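Local coordinates for protein VIN1 (Oscarella pearsei, PDB 6BFI) that binds actin filaments and may play a role in cell-cell adhesion, at residues D682-K696 with D824-G836. Sequence-based numbering, arbitrary orientation.
Sequences DQWDEKGNDLISLVK and DSPIASILWRKKG
Lys-835 N donates to Gln-683 O at 2.7 Å, a backbone link at the one place where the chain's C-terminal segment and the loop 683-689 form an isolated beta bridge, Trp-684 with Lys-834. This loop joins helix 669-682 to helix 690-710 in the all-helical vinculin fold, and the C-terminal tail runs across it after leaving helix 786-817. A second backbone bond, Leu-831 N to Gly-688 O (2.8 Å), ties down the turn 686-689, and Gly-688 O also receives the CA-H of Ile-830. Next to it, Asn-689 does double duty: OD1 caps the start of helix 690-710 through weak bonds from Leu-691 N and Ile-692 N, while ND2 reaches Leu-831 O at 3.0 Å in another weak bond. The first torsion of Asn-689 (chi1 -169°) turns CG away from its own N and sets the same ND2 over the centre of the Trp-832 six-membered ring, the amide plane steeply inclined to it at 71°. At the other end, Asp-682 OD1 pairs with Lys-696 NZ at 3.0 Å through its anti lone pair and more weakly with Lys-835 NZ; Arg-659 also bridges to it, a shared carboxylate that probably eases the closeness of the two ammonium groups.

The indole of Trp-684 is flanked on both faces. Trp-832 meets one face edge-on in a T-shaped stack, planes at 88°, and Lys-834, bent at chi2, lays CD over the opposite face. Replacing Trp-684 with alanine is likely to leave the Trp-832 edge and the Lys-834 methylenes without the surface they pack on, opening a gap beneath the tail. Farther in, the Trp-832 ring reaches the first turn of helix 690-710, CH2 lying 4.2 Å from Leu-691 CD2.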
ATOM      1  N   ASP A 682       6.042  24.830  -2.534  1.00 66.61           N
ATOM      2  CA  ASP A 682       6.145  26.238  -2.902  1.00 68.77           C
ATOM      3  C   ASP A 682       4.896  26.747  -3.608  1.00 72.65           C
ATOM      4  O   ASP A 682       4.611  27.949  -3.559  1.00 75.44           O
ATOM      5  CB  ASP A 682       7.374  26.465  -3.786  1.00 67.60           C
ATOM      6  CG  ASP A 682       7.691  27.938  -3.982  1.00 71.74           C
ATOM      7  OD1 ASP A 682       7.478  28.726  -3.035  1.00 69.14           O
ATOM      8  OD2 ASP A 682       8.153  28.309  -5.082  1.00 77.79           O
ATOM      9  N   GLN A 683       4.142  25.861  -4.265  1.00 71.00           N
ATOM     10  CA  GLN A 683       2.932  26.279  -4.961  1.00 71.33           C
ATOM     11  C   GLN A 683       1.811  26.679  -4.010  1.00 77.35           C
ATOM     12  O   GLN A 683       0.789  27.203  -4.470  1.00 78.33           O
ATOM     13  CB  GLN A 683       2.457  25.168  -5.899  1.00 63.61           C
ATOM     14  CG  GLN A 683       2.363  23.797  -5.257  1.00 59.58           C
ATOM     15  CD  GLN A 683       1.968  22.716  -6.246  1.00 64.12           C
ATOM     16  OE1 GLN A 683       1.236  22.972  -7.202  1.00 68.03           O
ATOM     17  NE2 GLN A 683       2.457  21.501  -6.024  1.00 66.39           N
ATOM     18  N   TRP A 684       1.977  26.456  -2.708  1.00 76.40           N
ATOM     19  CA  TRP A 684       1.008  26.863  -1.701  1.00 78.77           C
ATOM     20  C   TRP A 684       1.537  28.062  -0.924  1.00 85.61           C
ATOM     21  O   TRP A 684       2.729  28.134  -0.609  1.00 86.14           O
ATOM     22  CB  TRP A 684       0.711  25.720  -0.728  1.00 69.50           C
ATOM     23  CG  TRP A 684       0.335  24.442  -1.393  1.00 67.41           C
ATOM     24  CD1 TRP A 684       1.169  23.417  -1.725  1.00 62.56           C
ATOM     25  CD2 TRP A 684      -0.977  24.042  -1.805  1.00 71.60           C
ATOM     26  NE1 TRP A 684       0.460  22.404  -2.321  1.00 63.76           N
ATOM     27  CE2 TRP A 684      -0.861  22.764  -2.383  1.00 68.31           C
ATOM     28  CE3 TRP A 684      -2.238  24.642  -1.742  1.00 77.83           C
ATOM     29  CZ2 TRP A 684      -1.957  22.074  -2.894  1.00 65.76           C
ATOM     30  CZ3 TRP A 684      -3.327  23.956  -2.251  1.00 76.84           C
ATOM     31  CH2 TRP A 684      -3.179  22.685  -2.820  1.00 70.98           C
ATOM     32  N   ASP A 685       0.644  28.999  -0.611  1.00 90.93           N
ATOM     33  CA  ASP A 685       1.002  30.111   0.255  1.00 97.76           C
ATOM     34  C   ASP A 685       1.064  29.641   1.704  1.00 95.12           C
ATOM     35  O   ASP A 685       0.383  28.690   2.102  1.00 91.59           O
ATOM     36  CB  ASP A 685       0.002  31.259   0.115  1.00109.85           C
ATOM     37  CG  ASP A 685      -1.355  30.927   0.703  1.00115.48           C
ATOM     38  OD1 ASP A 685      -1.782  29.758   0.600  1.00115.80           O
ATOM     39  OD2 ASP A 685      -1.994  31.836   1.273  1.00119.79           O
ATOM     40  N   GLU A 686       1.888  30.321   2.499  1.00 95.12           N
ATOM     41  CA  GLU A 686       2.185  29.851   3.847  1.00 92.56           C
ATOM     42  C   GLU A 686       1.189  30.322   4.898  1.00 91.97           C
ATOM     43  O   GLU A 686       1.001  29.630   5.904  1.00 89.50           O
ATOM     44  CB  GLU A 686       3.590  30.290   4.265  1.00 94.92           C
ATOM     45  CG  GLU A 686       4.707  29.453   3.673  1.00 94.81           C
ATOM     46  CD  GLU A 686       5.929  29.419   4.566  1.00 99.84           C
ATOM     47  OE1 GLU A 686       5.826  29.866   5.728  1.00100.93           O
ATOM     48  OE2 GLU A 686       6.990  28.943   4.111  1.00104.05           O
ATOM     49  N   LYS A 687       0.555  31.478   4.703  1.00 97.12           N
ATOM     50  CA  LYS A 687      -0.291  32.040   5.748  1.00 96.74           C
ATOM     51  C   LYS A 687      -1.480  31.129   6.031  1.00 89.62           C
ATOM     52  O   LYS A 687      -2.175  30.682   5.113  1.00 82.30           O
ATOM     53  CB  LYS A 687      -0.766  33.443   5.361  1.00 99.35           C
ATOM     54  CG  LYS A 687      -1.545  33.525   4.058  1.00 98.09           C
ATOM     55  CD  LYS A 687      -2.197  34.887   3.904  1.00102.44           C
ATOM     56  CE  LYS A 687      -3.089  35.200   5.095  1.00107.01           C
ATOM     57  NZ  LYS A 687      -3.640  36.580   5.032  1.00114.79           N
ATOM     58  N   GLY A 688      -1.703  30.846   7.313  1.00 91.22           N
ATOM     59  CA  GLY A 688      -2.754  29.933   7.714  1.00 91.75           C
ATOM     60  C   GLY A 688      -2.428  28.472   7.518  1.00 89.70           C
ATOM     61  O   GLY A 688      -3.337  27.637   7.558  1.00 88.95           O
ATOM     62  N   ASN A 689      -1.155  28.132   7.311  1.00 85.87           N
ATOM     63  CA  ASN A 689      -0.768  26.750   7.032  1.00 83.50           C
ATOM     64  C   ASN A 689       0.659  26.555   7.539  1.00 85.89           C
ATOM     65  O   ASN A 689       1.619  26.907   6.848  1.00 86.12           O
ATOM     66  CB  ASN A 689      -0.880  26.442   5.545  1.00 79.77           C
ATOM     67  CG  ASN A 689      -0.752  24.963   5.242  1.00 78.86           C
ATOM     68  OD1 ASN A 689      -0.215  24.194   6.038  1.00 80.95           O
ATOM     69  ND2 ASN A 689      -1.246  24.557   4.078  1.00 77.81           N
ATOM     70  N   ASP A 690       0.786  25.984   8.736  1.00 94.59           N
ATOM     71  CA  ASP A 690       2.099  25.728   9.312  1.00102.33           C
ATOM     72  C   ASP A 690       2.789  24.520   8.691  1.00 98.14           C
ATOM     73  O   ASP A 690       4.021  24.433   8.744  1.00100.10           O
ATOM     74  CB  ASP A 690       1.978  25.537  10.827  1.00112.93           C
ATOM     75  CG  ASP A 690       1.342  26.733  11.514  1.00126.11           C
ATOM     76  OD1 ASP A 690       1.536  27.870  11.035  1.00131.80           O
ATOM     77  OD2 ASP A 690       0.644  26.536  12.532  1.00129.79           O
ATOM     78  N   LEU A 691       2.027  23.593   8.103  1.00 86.23           N
ATOM     79  CA  LEU A 691       2.626  22.413   7.488  1.00 79.48           C
ATOM     80  C   LEU A 691       3.543  22.806   6.337  1.00 80.38           C
ATOM     81  O   LEU A 691       4.670  22.306   6.224  1.00 82.01           O
ATOM     82  CB  LEU A 691       1.528  21.460   7.009  1.00 76.05           C
ATOM     83  CG  LEU A 691       1.931  20.060   6.530  1.00 70.05           C
ATOM     84  CD1 LEU A 691       0.853  19.057   6.883  1.00 67.30           C
ATOM     85  CD2 LEU A 691       2.192  20.027   5.031  1.00 68.36           C
ATOM     86  N   ILE A 692       3.074  23.708   5.472  1.00 78.60           N
ATOM     87  CA  ILE A 692       3.895  24.184   4.362  1.00 76.95           C
ATOM     88  C   ILE A 692       5.155  24.864   4.885  1.00 76.85           C
ATOM     89  O   ILE A 692       6.238  24.736   4.299  1.00 73.88           O
ATOM     90  CB  ILE A 692       3.068  25.120   3.460  1.00 76.63           C
ATOM     91  CG1 ILE A 692       1.889  24.359   2.850  1.00 72.06           C
ATOM     92  CG2 ILE A 692       3.932  25.727   2.367  1.00 78.34           C
ATOM     93  CD1 ILE A 692       2.299  23.119   2.077  1.00 67.12           C
ATOM     94  N   SER A 693       5.036  25.582   6.004  1.00 80.86           N
ATOM     95  CA  SER A 693       6.197  26.243   6.594  1.00 83.39           C
ATOM     96  C   SER A 693       7.227  25.222   7.063  1.00 81.00           C
ATOM     97  O   SER A 693       8.419  25.332   6.745  1.00 81.66           O
ATOM     98  CB  SER A 693       5.753  27.132   7.756  1.00 90.11           C
ATOM     99  OG  SER A 693       4.626  27.912   7.396  1.00 96.17           O
ATOM    100  N   LEU A 694       6.780  24.218   7.825  1.00 82.55           N
ATOM    101  CA  LEU A 694       7.692  23.180   8.298  1.00 80.70           C
ATOM    102  C   LEU A 694       8.354  22.456   7.134  1.00 77.93           C
ATOM    103  O   LEU A 694       9.548  22.135   7.189  1.00 79.14           O
ATOM    104  CB  LEU A 694       6.947  22.180   9.183  1.00 81.94           C
ATOM    105  CG  LEU A 694       6.183  22.706  10.399  1.00 88.01           C
ATOM    106  CD1 LEU A 694       5.697  21.550  11.261  1.00 86.20           C
ATOM    107  CD2 LEU A 694       7.037  23.668  11.212  1.00 92.66           C
ATOM    108  N   VAL A 695       7.594  22.195   6.069  1.00 76.93           N
ATOM    109  CA  VAL A 695       8.137  21.434   4.949  1.00 71.86           C
ATOM    110  C   VAL A 695       9.158  22.262   4.175  1.00 69.25           C
ATOM    111  O   VAL A 695      10.213  21.753   3.779  1.00 68.36           O
ATOM    112  CB  VAL A 695       6.999  20.937   4.044  1.00 68.50           C
ATOM    113  CG1 VAL A 695       7.568  20.343   2.789  1.00 66.99           C
ATOM    114  CG2 VAL A 695       6.159  19.904   4.777  1.00 67.56           C
ATOM    115  N   LYS A 696       8.866  23.544   3.946  1.00 72.16           N
ATOM    116  CA  LYS A 696       9.831  24.410   3.274  1.00 69.66           C
ATOM    117  C   LYS A 696      11.115  24.527   4.085  1.00 65.19           C
ATOM    118  O   LYS A 696      12.221  24.406   3.544  1.00 63.60           O
ATOM    119  CB  LYS A 696       9.221  25.790   3.027  1.00 74.77           C
ATOM    120  CG  LYS A 696       8.620  25.972   1.644  1.00 76.86           C
ATOM    121  CD  LYS A 696       8.061  27.375   1.480  1.00 82.75           C
ATOM    122  CE  LYS A 696       7.611  27.631   0.055  1.00 88.17           C
ATOM    123  NZ  LYS A 696       7.020  28.991  -0.111  1.00 95.26           N
ATOM    124  N   ASP A 824     -15.423  21.632  14.075  1.00168.68           N
ATOM    125  CA  ASP A 824     -15.020  22.284  15.314  1.00175.36           C
ATOM    126  C   ASP A 824     -13.522  22.270  15.570  1.00168.99           C
ATOM    127  O   ASP A 824     -13.023  23.163  16.258  1.00172.07           O
ATOM    128  CB  ASP A 824     -15.725  21.631  16.510  1.00182.96           C
ATOM    129  CG  ASP A 824     -15.344  20.172  16.685  1.00183.59           C
ATOM    130  OD1 ASP A 824     -15.042  19.508  15.669  1.00180.84           O
ATOM    131  OD2 ASP A 824     -15.339  19.690  17.837  1.00186.02           O
ATOM    132  N   SER A 825     -12.798  21.284  15.042  1.00158.07           N
ATOM    133  CA  SER A 825     -11.378  21.165  15.332  1.00148.65           C
ATOM    134  C   SER A 825     -10.622  22.387  14.813  1.00139.80           C
ATOM    135  O   SER A 825     -11.010  22.980  13.800  1.00141.24           O
ATOM    136  CB  SER A 825     -10.811  19.890  14.709  1.00145.75           C
ATOM    137  OG  SER A 825     -11.292  18.736  15.376  1.00147.78           O
ATOM    138  N   PRO A 826      -9.546  22.793  15.494  1.00127.98           N
ATOM    139  CA  PRO A 826      -8.772  23.946  15.004  1.00125.24           C
ATOM    140  C   PRO A 826      -8.167  23.712  13.632  1.00117.10           C
ATOM    141  O   PRO A 826      -7.882  24.681  12.911  1.00118.57           O
ATOM    142  CB  PRO A 826      -7.692  24.128  16.079  1.00126.23           C
ATOM    143  CG  PRO A 826      -7.588  22.794  16.747  1.00124.49           C
ATOM    144  CD  PRO A 826      -8.973  22.220  16.722  1.00126.55           C
ATOM    145  N   ILE A 827      -7.979  22.447  13.250  1.00109.93           N
ATOM    146  CA  ILE A 827      -7.325  22.055  12.005  1.00103.81           C
ATOM    147  C   ILE A 827      -8.182  22.568  10.856  1.00106.08           C
ATOM    148  O   ILE A 827      -7.701  22.795   9.740  1.00105.35           O
ATOM    149  CB  ILE A 827      -7.131  20.524  11.921  1.00 98.56           C
ATOM    150  CG1 ILE A 827      -6.279  20.009  13.079  1.00 97.99           C
ATOM    151  CG2 ILE A 827      -6.463  20.142  10.611  1.00 92.92           C
ATOM    152  CD1 ILE A 827      -7.070  19.504  14.261  1.00100.31           C
ATOM    153  N   ALA A 828      -9.471  22.754  11.141  1.00110.36           N
ATOM    154  CA  ALA A 828     -10.398  23.250  10.135  1.00112.05           C
ATOM    155  C   ALA A 828      -9.990  24.624   9.622  1.00112.51           C
ATOM    156  O   ALA A 828     -10.300  24.974   8.477  1.00111.92           O
ATOM    157  CB  ALA A 828     -11.816  23.286  10.710  1.00118.18           C
ATOM    158  N   SER A 829      -9.275  25.405  10.434  1.00112.53           N
ATOM    159  CA  SER A 829      -8.837  26.739  10.038  1.00114.16           C
ATOM    160  C   SER A 829      -7.576  26.729   9.177  1.00110.23           C
ATOM    161  O   SER A 829      -7.036  27.804   8.889  1.00113.96           O
ATOM    162  CB  SER A 829      -8.608  27.606  11.279  1.00116.23           C
ATOM    163  OG  SER A 829      -9.817  27.809  11.988  1.00120.82           O
ATOM    164  N   ILE A 830      -7.092  25.555   8.765  1.00105.04           N
ATOM    165  CA  ILE A 830      -5.914  25.497   7.910  1.00100.53           C
ATOM    166  C   ILE A 830      -6.285  25.958   6.505  1.00103.59           C
ATOM    167  O   ILE A 830      -7.417  25.765   6.038  1.00109.21           O
ATOM    168  CB  ILE A 830      -5.311  24.078   7.902  1.00 99.72           C
ATOM    169  CG1 ILE A 830      -3.851  24.115   7.446  1.00 99.17           C
ATOM    170  CG2 ILE A 830      -6.123  23.141   7.013  1.00100.23           C
ATOM    171  CD1 ILE A 830      -3.166  22.769   7.497  1.00 96.61           C
ATOM    172  N   LEU A 831      -5.331  26.596   5.829  1.00 97.50           N
ATOM    173  CA  LEU A 831      -5.559  27.201   4.523  1.00 93.23           C
ATOM    174  C   LEU A 831      -4.849  26.384   3.453  1.00 83.41           C
ATOM    175  O   LEU A 831      -3.615  26.300   3.445  1.00 77.42           O
ATOM    176  CB  LEU A 831      -5.079  28.654   4.498  1.00 92.67           C
ATOM    177  CG  LEU A 831      -5.987  29.666   5.199  1.00 98.01           C
ATOM    178  CD1 LEU A 831      -5.528  31.090   4.914  1.00 98.13           C
ATOM    179  CD2 LEU A 831      -7.433  29.467   4.768  1.00100.76           C
ATOM    180  N   TRP A 832      -5.630  25.785   2.555  1.00 81.99           N
ATOM    181  CA  TRP A 832      -5.075  25.075   1.410  1.00 81.79           C
ATOM    182  C   TRP A 832      -5.442  25.796   0.121  1.00 86.00           C
ATOM    183  O   TRP A 832      -6.136  25.242  -0.737  1.00 89.10           O
ATOM    184  CB  TRP A 832      -5.564  23.626   1.377  1.00 80.30           C
ATOM    185  CG  TRP A 832      -4.898  22.749   2.390  1.00 77.23           C
ATOM    186  CD1 TRP A 832      -5.388  22.387   3.610  1.00 76.10           C
ATOM    187  CD2 TRP A 832      -3.611  22.125   2.274  1.00 71.93           C
ATOM    188  NE1 TRP A 832      -4.491  21.575   4.260  1.00 69.51           N
ATOM    189  CE2 TRP A 832      -3.392  21.399   3.461  1.00 67.79           C
ATOM    190  CE3 TRP A 832      -2.627  22.111   1.282  1.00 71.27           C
ATOM    191  CZ2 TRP A 832      -2.228  20.665   3.684  1.00 64.09           C
ATOM    192  CZ3 TRP A 832      -1.470  21.379   1.505  1.00 68.14           C
ATOM    193  CH2 TRP A 832      -1.281  20.668   2.696  1.00 63.48           C
ATOM    194  N   ARG A 833      -4.982  27.034  -0.017  1.00 84.24           N
ATOM    195  CA  ARG A 833      -5.216  27.839  -1.207  1.00 83.65           C
ATOM    196  C   ARG A 833      -3.923  27.915  -2.008  1.00 80.33           C
ATOM    197  O   ARG A 833      -2.856  28.185  -1.446  1.00 79.11           O
ATOM    198  CB  ARG A 833      -5.708  29.241  -0.830  1.00 87.80           C
ATOM    199  CG  ARG A 833      -6.887  29.232   0.141  1.00 91.65           C
ATOM    200  CD  ARG A 833      -7.544  30.603   0.296  1.00101.36           C
ATOM    201  NE  ARG A 833      -6.733  31.544   1.067  1.00105.62           N
ATOM    202  CZ  ARG A 833      -7.180  32.706   1.535  1.00107.58           C
ATOM    203  NH1 ARG A 833      -8.436  33.071   1.316  1.00111.51           N
ATOM    204  NH2 ARG A 833      -6.377  33.504   2.226  1.00106.13           N
ATOM    205  N   LYS A 834      -4.020  27.656  -3.311  1.00 81.65           N
ATOM    206  CA  LYS A 834      -2.855  27.741  -4.180  1.00 83.86           C
ATOM    207  C   LYS A 834      -2.294  29.159  -4.180  1.00 94.53           C
ATOM    208  O   LYS A 834      -3.029  30.143  -4.062  1.00102.03           O
ATOM    209  CB  LYS A 834      -3.223  27.325  -5.604  1.00 82.31           C
ATOM    210  CG  LYS A 834      -2.321  26.262  -6.208  1.00 79.11           C
ATOM    211  CD  LYS A 834      -2.765  24.865  -5.809  1.00 76.78           C
ATOM    212  CE  LYS A 834      -1.997  23.801  -6.579  1.00 72.33           C
ATOM    213  NZ  LYS A 834      -2.572  22.444  -6.368  1.00 70.69           N
ATOM    214  N   LYS A 835      -0.973  29.256  -4.314  1.00 97.44           N
ATOM    215  CA  LYS A 835      -0.300  30.544  -4.252  1.00100.88           C
ATOM    216  C   LYS A 835      -0.712  31.425  -5.428  1.00108.82           C
ATOM    217  O   LYS A 835      -1.196  30.951  -6.460  1.00110.61           O
ATOM    218  CB  LYS A 835       1.217  30.355  -4.241  1.00 96.81           C
ATOM    219  CG  LYS A 835       1.977  31.423  -3.476  1.00 95.39           C
ATOM    220  CD  LYS A 835       3.452  31.075  -3.383  1.00 91.45           C
ATOM    221  CE  LYS A 835       4.151  31.906  -2.323  1.00 92.94           C
ATOM    222  NZ  LYS A 835       5.567  31.485  -2.143  1.00 90.76           N
ATOM    223  N   GLY A 836      -0.514  32.728  -5.258  1.00112.41           N
ATOM    224  CA  GLY A 836      -0.893  33.696  -6.271  1.00114.56           C
ATOM    225  C   GLY A 836      -2.351  34.093  -6.171  1.00120.04           C
ATOM    226  O   GLY A 836      -3.061  33.649  -5.269  1.00120.52           O
TER